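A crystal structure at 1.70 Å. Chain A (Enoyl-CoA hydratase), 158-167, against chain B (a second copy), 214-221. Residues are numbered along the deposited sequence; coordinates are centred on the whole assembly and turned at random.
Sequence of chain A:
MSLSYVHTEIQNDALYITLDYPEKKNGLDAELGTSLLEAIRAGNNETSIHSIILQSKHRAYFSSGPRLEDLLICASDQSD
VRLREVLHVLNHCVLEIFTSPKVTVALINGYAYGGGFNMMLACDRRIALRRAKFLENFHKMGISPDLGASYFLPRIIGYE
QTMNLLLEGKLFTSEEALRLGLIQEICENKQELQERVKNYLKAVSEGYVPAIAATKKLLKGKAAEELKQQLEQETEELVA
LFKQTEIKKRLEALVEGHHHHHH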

# COMPACT_ATOMS: atom_id res chain seq x y z
N GLY A 158 6.52 3.82 1.17
CA GLY A 158 5.60 4.40 2.14
C GLY A 158 5.80 5.91 2.26
O GLY A 158 6.88 6.41 2.01
N TYR A 159 4.76 6.62 2.67
CA TYR A 159 4.84 8.07 2.78
C TYR A 159 5.82 8.51 3.86
O TYR A 159 6.70 9.34 3.61
N GLU A 160 5.68 7.95 5.06
CA GLU A 160 6.51 8.37 6.18
C GLU A 160 7.98 8.17 5.84
O GLU A 160 8.82 9.03 6.10
N GLN A 161 8.26 7.02 5.25
CA GLN A 161 9.62 6.68 4.87
C GLN A 161 10.14 7.61 3.78
O GLN A 161 11.32 7.96 3.77
N THR A 162 9.26 8.00 2.86
CA THR A 162 9.66 8.91 1.79
C THR A 162 10.04 10.27 2.38
O THR A 162 11.08 10.84 2.02
N MET A 163 9.22 10.78 3.30
CA MET A 163 9.54 12.07 3.93
C MET A 163 10.90 12.01 4.63
O MET A 163 11.73 12.92 4.51
N ASN A 164 11.15 10.92 5.34
CA ASN A 164 12.42 10.79 6.04
C ASN A 164 13.62 10.63 5.12
O ASN A 164 14.70 11.16 5.40
N LEU A 165 13.43 9.89 4.03
CA LEU A 165 14.48 9.69 3.04
C LEU A 165 14.87 11.04 2.45
O LEU A 165 16.05 11.35 2.30
N LEU A 166 13.86 11.84 2.13
CA LEU A 166 14.12 13.14 1.51
C LEU A 166 14.75 14.12 2.50
O LEU A 166 15.65 14.89 2.14
N LEU A 167 14.32 14.06 3.75
CA LEU A 167 14.89 14.93 4.78
C LEU A 167 16.36 14.62 5.02
O LEU A 167 17.15 15.53 5.26
N ALA B 214 5.26 22.02 -1.56
CA ALA B 214 4.97 21.43 -2.87
C ALA B 214 5.22 19.92 -2.84
O ALA B 214 4.47 19.14 -3.44
N THR B 215 6.29 19.53 -2.17
CA THR B 215 6.62 18.12 -2.05
C THR B 215 5.50 17.35 -1.34
O THR B 215 5.02 16.33 -1.84
N LYS B 216 5.06 17.86 -0.19
CA LYS B 216 3.96 17.21 0.54
C LYS B 216 2.70 17.14 -0.30
O LYS B 216 2.00 16.13 -0.31
N LYS B 217 2.41 18.23 -1.01
CA LYS B 217 1.23 18.29 -1.85
C LYS B 217 1.25 17.21 -2.93
O LYS B 217 0.26 16.53 -3.16
N LEU B 218 2.40 17.05 -3.57
CA LEU B 218 2.56 16.06 -4.64
C LEU B 218 2.45 14.63 -4.09
O LEU B 218 1.76 13.78 -4.65
N LEU B 219 3.13 14.38 -2.98
CA LEU B 219 3.13 13.06 -2.37
C LEU B 219 1.73 12.60 -1.98
O LEU B 219 1.37 11.44 -2.15
N LYS B 220 0.94 13.53 -1.47
CA LYS B 220 -0.40 13.20 -1.00
C LYS B 220 -1.40 13.01 -2.15
O LYS B 220 -2.36 12.24 -2.04
N GLY B 221 -1.17 13.70 -3.27
CA GLY B 221 -2.05 13.59 -4.41
C GLY B 221 -3.50 13.81 -4.04
O GLY B 221 -3.86 14.85 -3.49

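The contact between these two stretches, drawn from two copies of an enoyl-CoA hydratase, is a small, mainly apolar packing of nearly antiparallel helices, with no hydrogen bond passing between them. It illustrates a general principle: where helix axes stay well apart, here 11.5 Å at closest approach and 152° between their directions, side chains from both helices, some of them long, fill the space between. About 308 Å² is buried in all, counting both sides.

Leu B219 is the centre of the arrangement. Its CA-to-CB bond points toward chain A, and its m,t rotamer (chi1 -71°, chi2 173°) extends the methyl groups among three residues spaced along one side of the opposing helix. Tyr A159, also directed toward its partner and with a t chi1, presents its ring edge to the leucine, CE1 lying 3.8 Å from Leu B219 CB. Thr A162 adds a methyl, its CG2 4.0 Å from Leu B219 CD2. Met A163 starts out sideways, but its m,m,t chain brings the end nearer: its SD lies 3.9 Å from Leu B219 CD1, and its CE sits 3.4 Å from Lys B216 CG.

Two lysines bring their CE carbons to the tyrosine hydroxyl. Tyr A159 OH lies 3.6 Å from both Lys B216 CE and Lys B220 CE, while the hydroxyl and both lysine NZ atoms find hydrogen bonds elsewhere in the structure. Lys B220, like the methionine, sets off sideways before its end approaches.

Farther along, Leu A166 (m,t) and Thr B215 (m) meet methyl to methyl, CD1 of Leu A166 being 4.0 Å from CG2 of Thr B215. Polar needs are met locally as well: in the m rotamer, Thr A162 OG1 donates to Gly A158 O at 2.8 Å, while CG2 lies near Leu B219.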

# COMPACT_ATOMS: atom_id res chain seq x y z
CB TYR A 159 3.46 8.67 3.09
CG TYR A 159 3.51 10.15 3.38
CD1 TYR A 159 3.47 11.08 2.34
CD2 TYR A 159 3.60 10.63 4.69
CE1 TYR A 159 3.53 12.44 2.60
CE2 TYR A 159 3.66 11.99 4.95
CZ TYR A 159 3.63 12.89 3.90
OH TYR A 159 3.68 14.24 4.14
CB GLU A 160 6.15 7.57 7.44
CG GLU A 160 4.80 7.96 8.04
CD GLU A 160 3.64 7.16 7.47
OE1 GLU A 160 3.82 6.50 6.42
OE2 GLU A 160 2.54 7.21 8.07
CB GLN A 161 9.65 5.23 4.41
CG GLN A 161 9.24 4.25 5.51
CD GLN A 161 7.74 3.84 5.50
OE1 GLN A 161 6.83 4.67 5.36
NE2 GLN A 161 7.49 2.54 5.67
CB THR A 162 8.54 9.08 0.75
OG1 THR A 162 8.32 7.82 0.09
CG2 THR A 162 8.92 10.13 -0.29
CB MET A 163 8.44 12.52 4.89
CG MET A 163 7.18 13.05 4.19
SD MET A 163 7.41 14.55 3.20
CE MET A 163 5.90 14.58 2.27
CB ASN A 164 12.39 9.65 7.05
CG ASN A 164 13.39 9.85 8.16
OD1 ASN A 164 14.32 9.05 8.32
ND2 ASN A 164 13.21 10.92 8.94
CB LEU A 165 14.01 8.75 1.93
CG LEU A 165 15.08 8.41 0.89
CD1 LEU A 165 16.12 7.53 1.54
CD2 LEU A 165 14.48 7.73 -0.33
CB LEU A 166 12.83 13.74 0.90
CG LEU A 166 12.26 12.95 -0.29
CD1 LEU A 166 10.92 13.52 -0.77
CD2 LEU A 166 13.27 12.88 -1.44
CB LEU A 167 14.14 14.78 6.11
CG LEU A 167 12.76 15.41 6.26
CD1 LEU A 167 12.30 15.22 7.70
CD2 LEU A 167 12.77 16.89 5.90
CB ALA B 214 5.82 22.09 -3.97
CB THR B 215 7.94 17.92 -1.29
OG1 THR B 215 9.01 18.54 -2.03
CG2 THR B 215 8.24 16.43 -1.13
CB LYS B 216 3.69 17.92 1.87
CG LYS B 216 4.78 17.73 2.89
CD LYS B 216 4.44 18.29 4.27
CE LYS B 216 3.16 17.69 4.83
NZ LYS B 216 3.10 17.94 6.29
CB LYS B 217 1.15 19.69 -2.50
CG LYS B 217 -0.02 19.91 -3.44
CD LYS B 217 0.10 21.30 -4.07
CE LYS B 217 -0.98 21.58 -5.10
NZ LYS B 217 -0.68 22.87 -5.81
CB LEU B 218 3.91 16.26 -5.32
CG LEU B 218 3.92 17.46 -6.28
CD1 LEU B 218 5.37 17.77 -6.66
CD2 LEU B 218 3.09 17.17 -7.51
CB LEU B 219 4.05 13.04 -1.16
CG LEU B 219 5.52 13.11 -1.53
CD1 LEU B 219 6.36 13.27 -0.28
CD2 LEU B 219 5.96 11.86 -2.31
CB LYS B 220 -0.88 14.26 -0.01
CG LYS B 220 -0.12 14.24 1.30
CD LYS B 220 -0.34 15.50 2.12
CE LYS B 220 0.38 15.41 3.45
NZ LYS B 220 -0.17 14.33 4.31